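Local coordinates for protein octaprenyl Pyrophosphate Synthase (Helicobacter pylori, PDB 3TC1) that probably catalyses the magnesium-dependent condensation of isopentenyl pyrophosphate units onto an allylic pyrophosphate, building the C40 chain of octaprenyl pyrophosphate, at residues L42-L46 and S170-A175; T71-H76 and L104-Y109; D201-I205 and T226-L230. Residue numbers count along the deposited sequence, not the author numbering.

Contact 1: L42-L46 and S170-A175; sequences LMLAL and SLKSMA
Residues 42-44 lie on a short helix and 45-46 are turn (phi/psi -65/-14 and -87/-14), with Leu46 N hydrogen-bonded to Met43 O at 3.1 Å. Residues 170-175 are regular helix running in the same general direction. The register pairs Met43 with Leu171 (CA to CA 5.6 Å) and Leu46 with Ala175 (7.1 Å). No hydrogen bond crosses; 386 Å² of largely apolar surface is buried. Leu171 (m, t) starts sideways, but its CD2 swings in to meet Leu46 CD1 at 3.5 Å and Leu42 O at 3.6 Å. Leu46 (m, p) puts its CD2 4.1 Å from Ala175 CB, where a small residue suits the approach, and 4.1 Å from Met174 CG. Long, unbranched methionines can bend along the helix surface: Met43 (m, t, p) brings its CE to Ser170 O at 3.3 Å, and Met174 (t, p, p) its CE to 3.8 Å from Met43 CB. Ser170 tolerates this apolar setting because its OG is hydrogen-bonded to Phe166 O within its own helix. The contact joins helix 38-44 to helix 152-177 in the all-alpha polyprenyl synthetase fold; helix 53-80 packs on Met43 and Met174, helix 182-205 on Leu42, Leu46 and Leu171, and helix 293-301 on Leu42.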
ATOM      1  N   LEU B  42     -19.388  11.331  -9.067  1.00 19.96           N
ATOM      2  CA  LEU B  42     -18.795  12.448  -9.789  1.00 20.92           C
ATOM      3  C   LEU B  42     -18.335  12.024 -11.179  1.00 21.56           C
ATOM      4  O   LEU B  42     -18.594  12.716 -12.167  1.00 22.61           O
ATOM      5  CB  LEU B  42     -17.606  13.001  -9.007  1.00 21.51           C
ATOM      6  CG  LEU B  42     -17.977  13.789  -7.755  1.00 19.57           C
ATOM      7  CD1 LEU B  42     -16.728  14.136  -6.962  1.00 21.97           C
ATOM      8  CD2 LEU B  42     -18.721  15.048  -8.175  1.00 22.82           C
ATOM      9  N   MET B  43     -17.650  10.886 -11.249  1.00 17.10           N
ATOM     10  CA  MET B  43     -17.141  10.361 -12.510  1.00 16.75           C
ATOM     11  C   MET B  43     -18.246   9.879 -13.445  1.00 18.35           C
ATOM     12  O   MET B  43     -18.206  10.146 -14.644  1.00 19.72           O
ATOM     13  CB  MET B  43     -16.166   9.209 -12.239  1.00 18.32           C
ATOM     14  CG  MET B  43     -14.932   9.618 -11.449  1.00 18.96           C
ATOM     15  SD  MET B  43     -14.069   8.189 -10.774  1.00 22.36           S
ATOM     16  CE  MET B  43     -13.093   7.716 -12.182  1.00 20.35           C
ATOM     17  N   LEU B  44     -19.226   9.161 -12.902  1.00 20.36           N
ATOM     18  CA  LEU B  44     -20.325   8.647 -13.715  1.00 21.72           C
ATOM     19  C   LEU B  44     -21.097   9.775 -14.392  1.00 21.87           C
ATOM     20  O   LEU B  44     -21.716   9.569 -15.435  1.00 22.71           O
ATOM     21  CB  LEU B  44     -21.289   7.824 -12.856  1.00 19.02           C
ATOM     22  CG  LEU B  44     -20.806   6.469 -12.333  1.00 20.16           C
ATOM     23  CD1 LEU B  44     -21.791   5.938 -11.310  1.00 19.74           C
ATOM     24  CD2 LEU B  44     -20.658   5.499 -13.484  1.00 18.11           C
ATOM     25  N   ALA B  45     -21.048  10.962 -13.797  1.00 21.51           N
ATOM     26  CA  ALA B  45     -21.753  12.130 -14.318  1.00 22.63           C
ATOM     27  C   ALA B  45     -21.247  12.603 -15.673  1.00 23.85           C
ATOM     28  O   ALA B  45     -21.904  13.413 -16.334  1.00 21.36           O
ATOM     29  CB  ALA B  45     -21.675  13.277 -13.311  1.00 19.91           C
ATOM     30  N   LEU B  46     -20.080  12.113 -16.084  1.00 20.60           N
ATOM     31  CA  LEU B  46     -19.512  12.505 -17.368  1.00 22.12           C
ATOM     32  C   LEU B  46     -20.010  11.633 -18.515  1.00 23.32           C
ATOM     33  O   LEU B  46     -19.833  11.978 -19.683  1.00 24.98           O
ATOM     34  CB  LEU B  46     -17.979  12.465 -17.318  1.00 22.37           C
ATOM     35  CG  LEU B  46     -17.310  13.677 -16.658  1.00 24.02           C
ATOM     36  CD1 LEU B  46     -17.722  13.765 -15.195  1.00 24.66           C
ATOM     37  CD2 LEU B  46     -15.798  13.562 -16.780  1.00 23.97           C
ATOM     38  N   SER B 170      -9.234  11.705 -10.516  1.00 13.01           N
ATOM     39  CA  SER B 170     -10.286  10.762 -10.873  1.00 13.32           C
ATOM     40  C   SER B 170     -11.164  11.313 -11.996  1.00 14.12           C
ATOM     41  O   SER B 170     -11.532  10.585 -12.920  1.00 13.40           O
ATOM     42  CB  SER B 170     -11.152  10.440  -9.654  1.00 17.50           C
ATOM     43  OG  SER B 170     -10.389   9.795  -8.653  1.00 20.11           O
ATOM     44  N   LEU B 171     -11.499  12.595 -11.914  1.00 17.00           N
ATOM     45  CA  LEU B 171     -12.332  13.221 -12.937  1.00 20.49           C
ATOM     46  C   LEU B 171     -11.569  13.424 -14.241  1.00 20.54           C
ATOM     47  O   LEU B 171     -12.130  13.278 -15.327  1.00 21.01           O
ATOM     48  CB  LEU B 171     -12.875  14.557 -12.427  1.00 19.19           C
ATOM     49  CG  LEU B 171     -14.185  14.419 -11.644  1.00 23.18           C
ATOM     50  CD1 LEU B 171     -14.434  15.650 -10.800  1.00 24.34           C
ATOM     51  CD2 LEU B 171     -15.327  14.193 -12.624  1.00 25.17           C
ATOM     52  N   LYS B 172     -10.291  13.769 -14.125  1.00 18.34           N
ATOM     53  CA  LYS B 172      -9.446  13.982 -15.291  1.00 18.20           C
ATOM     54  C   LYS B 172      -9.317  12.657 -16.036  1.00 16.77           C
ATOM     55  O   LYS B 172      -9.358  12.617 -17.266  1.00 19.65           O
ATOM     56  CB  LYS B 172      -8.068  14.481 -14.846  1.00 19.36           C
ATOM     57  CG  LYS B 172      -7.113  14.824 -15.978  1.00 24.56           C
ATOM     58  CD  LYS B 172      -5.744  15.228 -15.433  1.00 26.47           C
ATOM     59  CE  LYS B 172      -4.748  15.506 -16.551  1.00 30.98           C
ATOM     60  NZ  LYS B 172      -3.414  15.909 -16.019  1.00 33.17           N
ATOM     61  N   SER B 173      -9.180  11.571 -15.282  1.00 16.37           N
ATOM     62  CA  SER B 173      -9.051  10.248 -15.874  1.00 15.77           C
ATOM     63  C   SER B 173     -10.316   9.812 -16.613  1.00 17.21           C
ATOM     64  O   SER B 173     -10.230   9.189 -17.668  1.00 15.53           O
ATOM     65  CB  SER B 173      -8.699   9.217 -14.801  1.00 18.55           C
ATOM     66  OG  SER B 173      -7.413   9.477 -14.263  1.00 20.71           O
ATOM     67  N   MET B 174     -11.487  10.132 -16.068  1.00 15.65           N
ATOM     68  CA  MET B 174     -12.729   9.747 -16.734  1.00 16.70           C
ATOM     69  C   MET B 174     -12.905  10.575 -18.005  1.00 16.91           C
ATOM     70  O   MET B 174     -13.365  10.069 -19.037  1.00 18.64           O
ATOM     71  CB  MET B 174     -13.930   9.944 -15.807  1.00 15.89           C
ATOM     72  CG  MET B 174     -15.258   9.483 -16.415  1.00 15.63           C
ATOM     73  SD  MET B 174     -15.310   7.721 -16.834  1.00 19.29           S
ATOM     74  CE  MET B 174     -15.761   7.033 -15.282  1.00 16.03           C
ATOM     75  N   ALA B 175     -12.530  11.846 -17.930  1.00 14.94           N
ATOM     76  CA  ALA B 175     -12.632  12.733 -19.079  1.00 18.54           C
ATOM     77  C   ALA B 175     -11.748  12.193 -20.205  1.00 20.15           C
ATOM     78  O   ALA B 175     -12.151  12.180 -21.372  1.00 20.66           O
ATOM     79  CB  ALA B 175     -12.200  14.148 -18.692  1.00 15.85           C
TER

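Contact 2: T71-H76 and L104-Y109; sequences TASLLH and LGDVFY
This is a close antiparallel helix pair in the all-alpha isoprenoid synthase fold, joining helix 53-80 to helix 92-116 at the subunit interface; His76 immediately precedes the first aspartate-rich DDxxD motif of the family. Both segments are regular helix. Their axes approach to 8.2 Å at 163° (signed crossing -163°), and 435 Å² is buried. The closest CA pair is Ala72 and Gly105, 4.2 Å apart, an approach that small residues permit. A CB on Gly105 would lie 2.5 Å from His76 NE2, a clash. Ala72 CB meets Gly105 O at 3.4 Å and Phe108 CB at 3.6 Å. Leu75 (m, t) sets its CD1 3.7 Å from both Leu104 CG and Gly105 CA. Thr71 CG2 makes a CH-pi contact with Phe108, 4.0 Å from the ring centroid. Tyr109 (m) turns its edge to the face of His76 in an offset edge-to-face pair, centroids 5.7 Å apart and planes at 69°. The imidazole of His76 (m) is hydrogen-bonded to Val102 O at NE2 and to Asp106 of the second subunit at ND1, tying the pair into the dimer. Ala72 CB lies over a face of the Tyr109 ring, 3.4 Å from its centroid and 1° off the normal.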
ATOM      1  N   THR B  71     -10.710   3.041  -0.730  1.00 16.40           N
ATOM      2  CA  THR B  71     -10.854   2.086   0.370  1.00 18.80           C
ATOM      3  C   THR B  71      -9.495   1.710   0.960  1.00 18.84           C
ATOM      4  O   THR B  71      -9.364   1.566   2.175  1.00 18.46           O
ATOM      5  CB  THR B  71     -11.565   0.788  -0.080  1.00 19.98           C
ATOM      6  OG1 THR B  71     -12.900   1.092  -0.500  1.00 20.87           O
ATOM      7  CG2 THR B  71     -11.625  -0.221   1.075  1.00 21.43           C
ATOM      8  N   ALA B  72      -8.485   1.548   0.108  1.00 16.22           N
ATOM      9  CA  ALA B  72      -7.152   1.195   0.590  1.00 16.37           C
ATOM     10  C   ALA B  72      -6.592   2.302   1.475  1.00 15.81           C
ATOM     11  O   ALA B  72      -6.017   2.035   2.534  1.00 16.60           O
ATOM     12  CB  ALA B  72      -6.203   0.936  -0.586  1.00 11.89           C
ATOM     13  N   SER B  73      -6.753   3.547   1.041  1.00 14.65           N
ATOM     14  CA  SER B  73      -6.245   4.672   1.815  1.00 16.35           C
ATOM     15  C   SER B  73      -6.939   4.759   3.172  1.00 16.82           C
ATOM     16  O   SER B  73      -6.307   5.059   4.174  1.00 16.45           O
ATOM     17  CB  SER B  73      -6.441   5.988   1.057  1.00 19.23           C
ATOM     18  OG  SER B  73      -7.813   6.266   0.886  1.00 22.53           O
ATOM     19  N   LEU B  74      -8.241   4.499   3.198  1.00 18.16           N
ATOM     20  CA  LEU B  74      -8.992   4.550   4.451  1.00 19.88           C
ATOM     21  C   LEU B  74      -8.523   3.443   5.394  1.00 20.12           C
ATOM     22  O   LEU B  74      -8.437   3.642   6.607  1.00 19.76           O
ATOM     23  CB  LEU B  74     -10.496   4.415   4.185  1.00 26.20           C
ATOM     24  CG  LEU B  74     -11.131   5.560   3.386  1.00 27.26           C
ATOM     25  CD1 LEU B  74     -12.598   5.254   3.117  1.00 27.71           C
ATOM     26  CD2 LEU B  74     -10.977   6.864   4.151  1.00 29.89           C
ATOM     27  N   LEU B  75      -8.213   2.279   4.831  1.00 18.70           N
ATOM     28  CA  LEU B  75      -7.737   1.155   5.630  1.00 18.05           C
ATOM     29  C   LEU B  75      -6.418   1.506   6.302  1.00 18.41           C
ATOM     30  O   LEU B  75      -6.228   1.228   7.482  1.00 18.43           O
ATOM     31  CB  LEU B  75      -7.549  -0.088   4.759  1.00 18.37           C
ATOM     32  CG  LEU B  75      -8.808  -0.807   4.263  1.00 19.98           C
ATOM     33  CD1 LEU B  75      -8.395  -1.923   3.306  1.00 20.90           C
ATOM     34  CD2 LEU B  75      -9.600  -1.376   5.441  1.00 17.84           C
ATOM     35  N   HIS B  76      -5.503   2.116   5.555  1.00 19.28           N
ATOM     36  CA  HIS B  76      -4.218   2.491   6.129  1.00 19.46           C
ATOM     37  C   HIS B  76      -4.361   3.666   7.084  1.00 21.70           C
ATOM     38  O   HIS B  76      -3.670   3.729   8.098  1.00 22.36           O
ATOM     39  CB  HIS B  76      -3.198   2.819   5.029  1.00 16.93           C
ATOM     40  CG  HIS B  76      -2.643   1.603   4.348  1.00 16.59           C
ATOM     41  ND1 HIS B  76      -1.667   1.668   3.378  1.00 17.85           N
ATOM     42  CD2 HIS B  76      -2.941   0.291   4.494  1.00 17.16           C
ATOM     43  CE1 HIS B  76      -1.390   0.449   2.951  1.00 15.74           C
ATOM     44  NE2 HIS B  76      -2.150  -0.404   3.611  1.00 17.93           N
ATOM     45  N   LEU B 104      -4.302  -5.743   3.793  1.00 22.07           N
ATOM     46  CA  LEU B 104      -5.547  -5.675   3.037  1.00 23.18           C
ATOM     47  C   LEU B 104      -5.562  -4.410   2.184  1.00 22.19           C
ATOM     48  O   LEU B 104      -6.081  -4.407   1.075  1.00 22.03           O
ATOM     49  CB  LEU B 104      -6.761  -5.681   3.970  1.00 22.82           C
ATOM     50  CG  LEU B 104      -8.106  -5.603   3.232  1.00 24.81           C
ATOM     51  CD1 LEU B 104      -8.303  -6.850   2.382  1.00 25.22           C
ATOM     52  CD2 LEU B 104      -9.245  -5.447   4.222  1.00 24.55           C
ATOM     53  N   GLY B 105      -4.988  -3.335   2.712  1.00 23.29           N
ATOM     54  CA  GLY B 105      -4.918  -2.094   1.965  1.00 23.82           C
ATOM     55  C   GLY B 105      -3.963  -2.257   0.794  1.00 24.59           C
ATOM     56  O   GLY B 105      -4.191  -1.727  -0.294  1.00 23.44           O
ATOM     57  N   ASP B 106      -2.883  -3.002   1.016  1.00 22.14           N
ATOM     58  CA  ASP B 106      -1.898  -3.239  -0.038  1.00 21.51           C
ATOM     59  C   ASP B 106      -2.526  -4.076  -1.141  1.00 19.26           C
ATOM     60  O   ASP B 106      -2.228  -3.897  -2.323  1.00 16.80           O
ATOM     61  CB  ASP B 106      -0.665  -3.960   0.520  1.00 25.90           C
ATOM     62  CG  ASP B 106       0.193  -3.056   1.377  1.00 28.54           C
ATOM     63  OD1 ASP B 106       0.001  -1.820   1.308  1.00 26.35           O
ATOM     64  OD2 ASP B 106       1.067  -3.576   2.102  1.00 28.75           O
ATOM     65  N   VAL B 107      -3.386  -4.999  -0.729  1.00 14.58           N
ATOM     66  CA  VAL B 107      -4.115  -5.867  -1.647  1.00 17.44           C
ATOM     67  C   VAL B 107      -5.049  -5.011  -2.508  1.00 15.92           C
ATOM     68  O   VAL B 107      -5.124  -5.186  -3.725  1.00 15.18           O
ATOM     69  CB  VAL B 107      -4.960  -6.897  -0.871  1.00 20.93           C
ATOM     70  CG1 VAL B 107      -6.034  -7.488  -1.779  1.00 25.40           C
ATOM     71  CG2 VAL B 107      -4.057  -8.006  -0.323  1.00 22.32           C
ATOM     72  N   PHE B 108      -5.766  -4.087  -1.873  1.00 18.82           N
ATOM     73  CA  PHE B 108      -6.668  -3.213  -2.615  1.00 18.86           C
ATOM     74  C   PHE B 108      -5.867  -2.374  -3.601  1.00 18.01           C
ATOM     75  O   PHE B 108      -6.237  -2.272  -4.771  1.00 19.01           O
ATOM     76  CB  PHE B 108      -7.459  -2.299  -1.670  1.00 20.51           C
ATOM     77  CG  PHE B 108      -8.823  -2.832  -1.306  1.00 23.81           C
ATOM     78  CD1 PHE B 108      -8.959  -3.899  -0.423  1.00 25.33           C
ATOM     79  CD2 PHE B 108      -9.972  -2.261  -1.848  1.00 23.19           C
ATOM     80  CE1 PHE B 108     -10.221  -4.392  -0.083  1.00 25.75           C
ATOM     81  CE2 PHE B 108     -11.239  -2.743  -1.518  1.00 25.10           C
ATOM     82  CZ  PHE B 108     -11.365  -3.814  -0.630  1.00 26.93           C
ATOM     83  N   TYR B 109      -4.769  -1.786  -3.132  1.00 16.26           N
ATOM     84  CA  TYR B 109      -3.910  -0.963  -3.983  1.00 18.14           C
ATOM     85  C   TYR B 109      -3.325  -1.730  -5.171  1.00 18.62           C
ATOM     86  O   TYR B 109      -3.364  -1.249  -6.300  1.00 16.84           O
ATOM     87  CB  TYR B 109      -2.737  -0.380  -3.188  1.00 21.58           C
ATOM     88  CG  TYR B 109      -3.031   0.887  -2.415  1.00 25.72           C
ATOM     89  CD1 TYR B 109      -3.692   1.962  -3.015  1.00 25.52           C
ATOM     90  CD2 TYR B 109      -2.599   1.033  -1.093  1.00 25.02           C
ATOM     91  CE1 TYR B 109      -3.915   3.151  -2.320  1.00 26.45           C
ATOM     92  CE2 TYR B 109      -2.815   2.218  -0.389  1.00 25.63           C
ATOM     93  CZ  TYR B 109      -3.475   3.271  -1.008  1.00 26.78           C
ATOM     94  OH  TYR B 109      -3.700   4.437  -0.315  1.00 24.37           O
TER

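Contact 3: D201-I205 and T226-L230; sequences DLLDI and TLPYL
Residues 201-205 lie in the C-terminal part of a long helix; Asp204 N donates to Asp201 O (3.3 Å) and Ile205 N to Leu202 O (3.0 Å), while Ile205 opens to phi/psi -120/7. Thr226 is extended (-75/172) at the N-cap position of helix 227-233, and Leu230 N donates to Thr226 O at 3.0 Å. The nearest CA pairs are Asp201 with Thr226 (6.4 Å) and Leu202 with Pro228 (6.9 Å). Residues 201-204 belong to DDLLD, the second aspartate-rich motif of polyprenyl synthetases; the Asp201 side chain lies about 4 Å from a bound magnesium ion and is hydrogen-bonded to Gln197 NE2 (through OD1) and Tyr155 OH (through OD2). Pro228 lacks an amide hydrogen, which a helix's first turn does not need; its CG meets Ile205 CG1 at 4.1 Å. Ile205 (p, p) sends its CG2 to Tyr229 OH at 3.4 Å. One water donates to Asp201 O (2.7 Å) and accepts from Thr226 OG1 (2.6 Å); another joins Asp204 OD2 (2.8 Å) to Tyr229 OH (2.7 Å).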
ATOM      1  N   ASP B 201     -14.265  19.272   7.292  1.00 11.08           N
ATOM      2  CA  ASP B 201     -13.608  19.739   8.509  1.00 11.23           C
ATOM      3  C   ASP B 201     -14.597  20.586   9.306  1.00 14.25           C
ATOM      4  O   ASP B 201     -14.592  20.584  10.537  1.00 15.45           O
ATOM      5  CB  ASP B 201     -12.370  20.579   8.169  1.00 16.30           C
ATOM      6  CG  ASP B 201     -11.217  19.740   7.637  1.00 21.06           C
ATOM      7  OD1 ASP B 201     -11.341  18.493   7.631  1.00 18.46           O
ATOM      8  OD2 ASP B 201     -10.181  20.327   7.236  1.00 20.09           O
ATOM      9  N   LEU B 202     -15.456  21.308   8.593  1.00 15.34           N
ATOM     10  CA  LEU B 202     -16.444  22.154   9.241  1.00 14.53           C
ATOM     11  C   LEU B 202     -17.459  21.291   9.996  1.00 14.25           C
ATOM     12  O   LEU B 202     -17.785  21.570  11.151  1.00 16.23           O
ATOM     13  CB  LEU B 202     -17.142  23.030   8.194  1.00 16.19           C
ATOM     14  CG  LEU B 202     -18.126  24.088   8.700  1.00 20.50           C
ATOM     15  CD1 LEU B 202     -17.438  24.987   9.715  1.00 17.92           C
ATOM     16  CD2 LEU B 202     -18.643  24.909   7.524  1.00 19.21           C
ATOM     17  N   LEU B 203     -17.935  20.231   9.349  1.00 16.99           N
ATOM     18  CA  LEU B 203     -18.906  19.324   9.952  1.00 18.35           C
ATOM     19  C   LEU B 203     -18.386  18.573  11.176  1.00 18.21           C
ATOM     20  O   LEU B 203     -19.158  17.938  11.900  1.00 19.71           O
ATOM     21  CB  LEU B 203     -19.422  18.337   8.904  1.00 22.80           C
ATOM     22  CG  LEU B 203     -20.328  18.983   7.852  1.00 25.65           C
ATOM     23  CD1 LEU B 203     -20.707  17.965   6.784  1.00 27.23           C
ATOM     24  CD2 LEU B 203     -21.571  19.543   8.540  1.00 27.10           C
ATOM     25  N   ASP B 204     -17.081  18.645  11.419  1.00 18.41           N
ATOM     26  CA  ASP B 204     -16.512  17.981  12.581  1.00 15.96           C
ATOM     27  C   ASP B 204     -16.770  18.815  13.821  1.00 16.77           C
ATOM     28  O   ASP B 204     -16.830  18.292  14.938  1.00 14.27           O
ATOM     29  CB  ASP B 204     -14.999  17.812  12.438  1.00 18.37           C
ATOM     30  CG  ASP B 204     -14.372  17.108  13.645  1.00 19.58           C
ATOM     31  OD1 ASP B 204     -14.696  15.926  13.891  1.00 19.77           O
ATOM     32  OD2 ASP B 204     -13.557  17.730  14.353  1.00 19.96           O
ATOM     33  N   ILE B 205     -16.932  20.118  13.626  1.00 14.53           N
ATOM     34  CA  ILE B 205     -17.130  21.005  14.765  1.00 17.06           C
ATOM     35  C   ILE B 205     -18.418  21.802  14.804  1.00 19.33           C
ATOM     36  O   ILE B 205     -18.591  22.661  15.664  1.00 17.15           O
ATOM     37  CB  ILE B 205     -15.932  21.971  14.903  1.00 18.58           C
ATOM     38  CG1 ILE B 205     -15.668  22.696  13.575  1.00 18.84           C
ATOM     39  CG2 ILE B 205     -14.702  21.193  15.329  1.00 15.68           C
ATOM     40  CD1 ILE B 205     -16.586  23.875  13.309  1.00 17.95           C
ATOM     41  N   THR B 226      -7.412  22.034  11.879  1.00 13.81           N
ATOM     42  CA  THR B 226      -8.178  22.324  10.671  1.00 15.09           C
ATOM     43  C   THR B 226      -8.483  23.811  10.493  1.00 14.44           C
ATOM     44  O   THR B 226      -8.237  24.612  11.393  1.00 13.38           O
ATOM     45  CB  THR B 226      -9.493  21.515  10.661  1.00 15.65           C
ATOM     46  OG1 THR B 226     -10.270  21.839  11.819  1.00 13.61           O
ATOM     47  CG2 THR B 226      -9.188  20.016  10.693  1.00 17.59           C
ATOM     48  N   LEU B 227      -9.024  24.170   9.330  1.00 13.09           N
ATOM     49  CA  LEU B 227      -9.322  25.573   9.029  1.00 12.09           C
ATOM     50  C   LEU B 227     -10.034  26.346  10.144  1.00 13.42           C
ATOM     51  O   LEU B 227      -9.628  27.451  10.485  1.00 12.54           O
ATOM     52  CB  LEU B 227     -10.123  25.682   7.721  1.00 11.53           C
ATOM     53  CG  LEU B 227     -10.228  27.105   7.150  1.00 14.59           C
ATOM     54  CD1 LEU B 227      -8.834  27.721   7.036  1.00 13.76           C
ATOM     55  CD2 LEU B 227     -10.914  27.071   5.788  1.00 14.26           C
ATOM     56  N   PRO B 228     -11.113  25.785  10.720  1.00 11.45           N
ATOM     57  CA  PRO B 228     -11.795  26.518  11.791  1.00 13.11           C
ATOM     58  C   PRO B 228     -10.828  26.952  12.897  1.00 13.08           C
ATOM     59  O   PRO B 228     -10.883  28.081  13.374  1.00 13.21           O
ATOM     60  CB  PRO B 228     -12.822  25.508  12.298  1.00 15.99           C
ATOM     61  CG  PRO B 228     -13.155  24.727  11.063  1.00 16.54           C
ATOM     62  CD  PRO B 228     -11.799  24.514  10.433  1.00 13.54           C
ATOM     63  N   TYR B 229      -9.944  26.043  13.300  1.00 12.98           N
ATOM     64  CA  TYR B 229      -8.975  26.323  14.360  1.00 12.68           C
ATOM     65  C   TYR B 229      -7.928  27.331  13.913  1.00 13.66           C
ATOM     66  O   TYR B 229      -7.477  28.162  14.702  1.00 14.64           O
ATOM     67  CB  TYR B 229      -8.311  25.013  14.805  1.00 12.80           C
ATOM     68  CG  TYR B 229      -9.278  24.089  15.513  1.00 14.68           C
ATOM     69  CD1 TYR B 229      -9.523  24.218  16.883  1.00 14.93           C
ATOM     70  CD2 TYR B 229      -9.986  23.117  14.805  1.00 10.26           C
ATOM     71  CE1 TYR B 229     -10.451  23.401  17.531  1.00 13.58           C
ATOM     72  CE2 TYR B 229     -10.921  22.295  15.446  1.00 14.27           C
ATOM     73  CZ  TYR B 229     -11.145  22.444  16.806  1.00 12.88           C
ATOM     74  OH  TYR B 229     -12.054  21.625  17.440  1.00 12.40           O
ATOM     75  N   LEU B 230      -7.539  27.255  12.643  1.00 13.52           N
ATOM     76  CA  LEU B 230      -6.562  28.184  12.092  1.00 14.39           C
ATOM     77  C   LEU B 230      -7.144  29.600  12.060  1.00 14.67           C
ATOM     78  O   LEU B 230      -6.503  30.556  12.495  1.00 13.19           O
ATOM     79  CB  LEU B 230      -6.172  27.743  10.676  1.00 12.97           C
ATOM     80  CG  LEU B 230      -5.337  26.456  10.658  1.00  9.76           C
ATOM     81  CD1 LEU B 230      -5.383  25.801   9.287  1.00 12.81           C
ATOM     82  CD2 LEU B 230      -3.903  26.807  11.071  1.00 11.38           C
TER
HETATM   83  O   HOH W   1     -12.366  20.259  12.059  1.00 14.24           O
HETATM   84  O   HOH W   2     -12.196  19.084  16.446  1.00 16.90           O

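In the fold
The three contacts are spread through one all-helical fold and do not touch. The centres of contact 1 and contact 2 lie 22 Å apart, those of contact 1 and contact 3 lie 28 Å apart, and those of contact 2 and contact 3 lie 26 Å apart. Contact 3 lies across the chain's centre from the other two and is closest to the metal. Contact 2 stands farther back, with the Ser73 side chain about 13 Å from the magnesium ion, yet its helix 53-80 carries the start of the first aspartate-rich motif. Shared helices link the sites: helix 53-80 also packs on contact 1, while helix 152-177 supplies contact 1 and, through Tyr155, reaches Asp201. Contact 2 alone involves the second subunit.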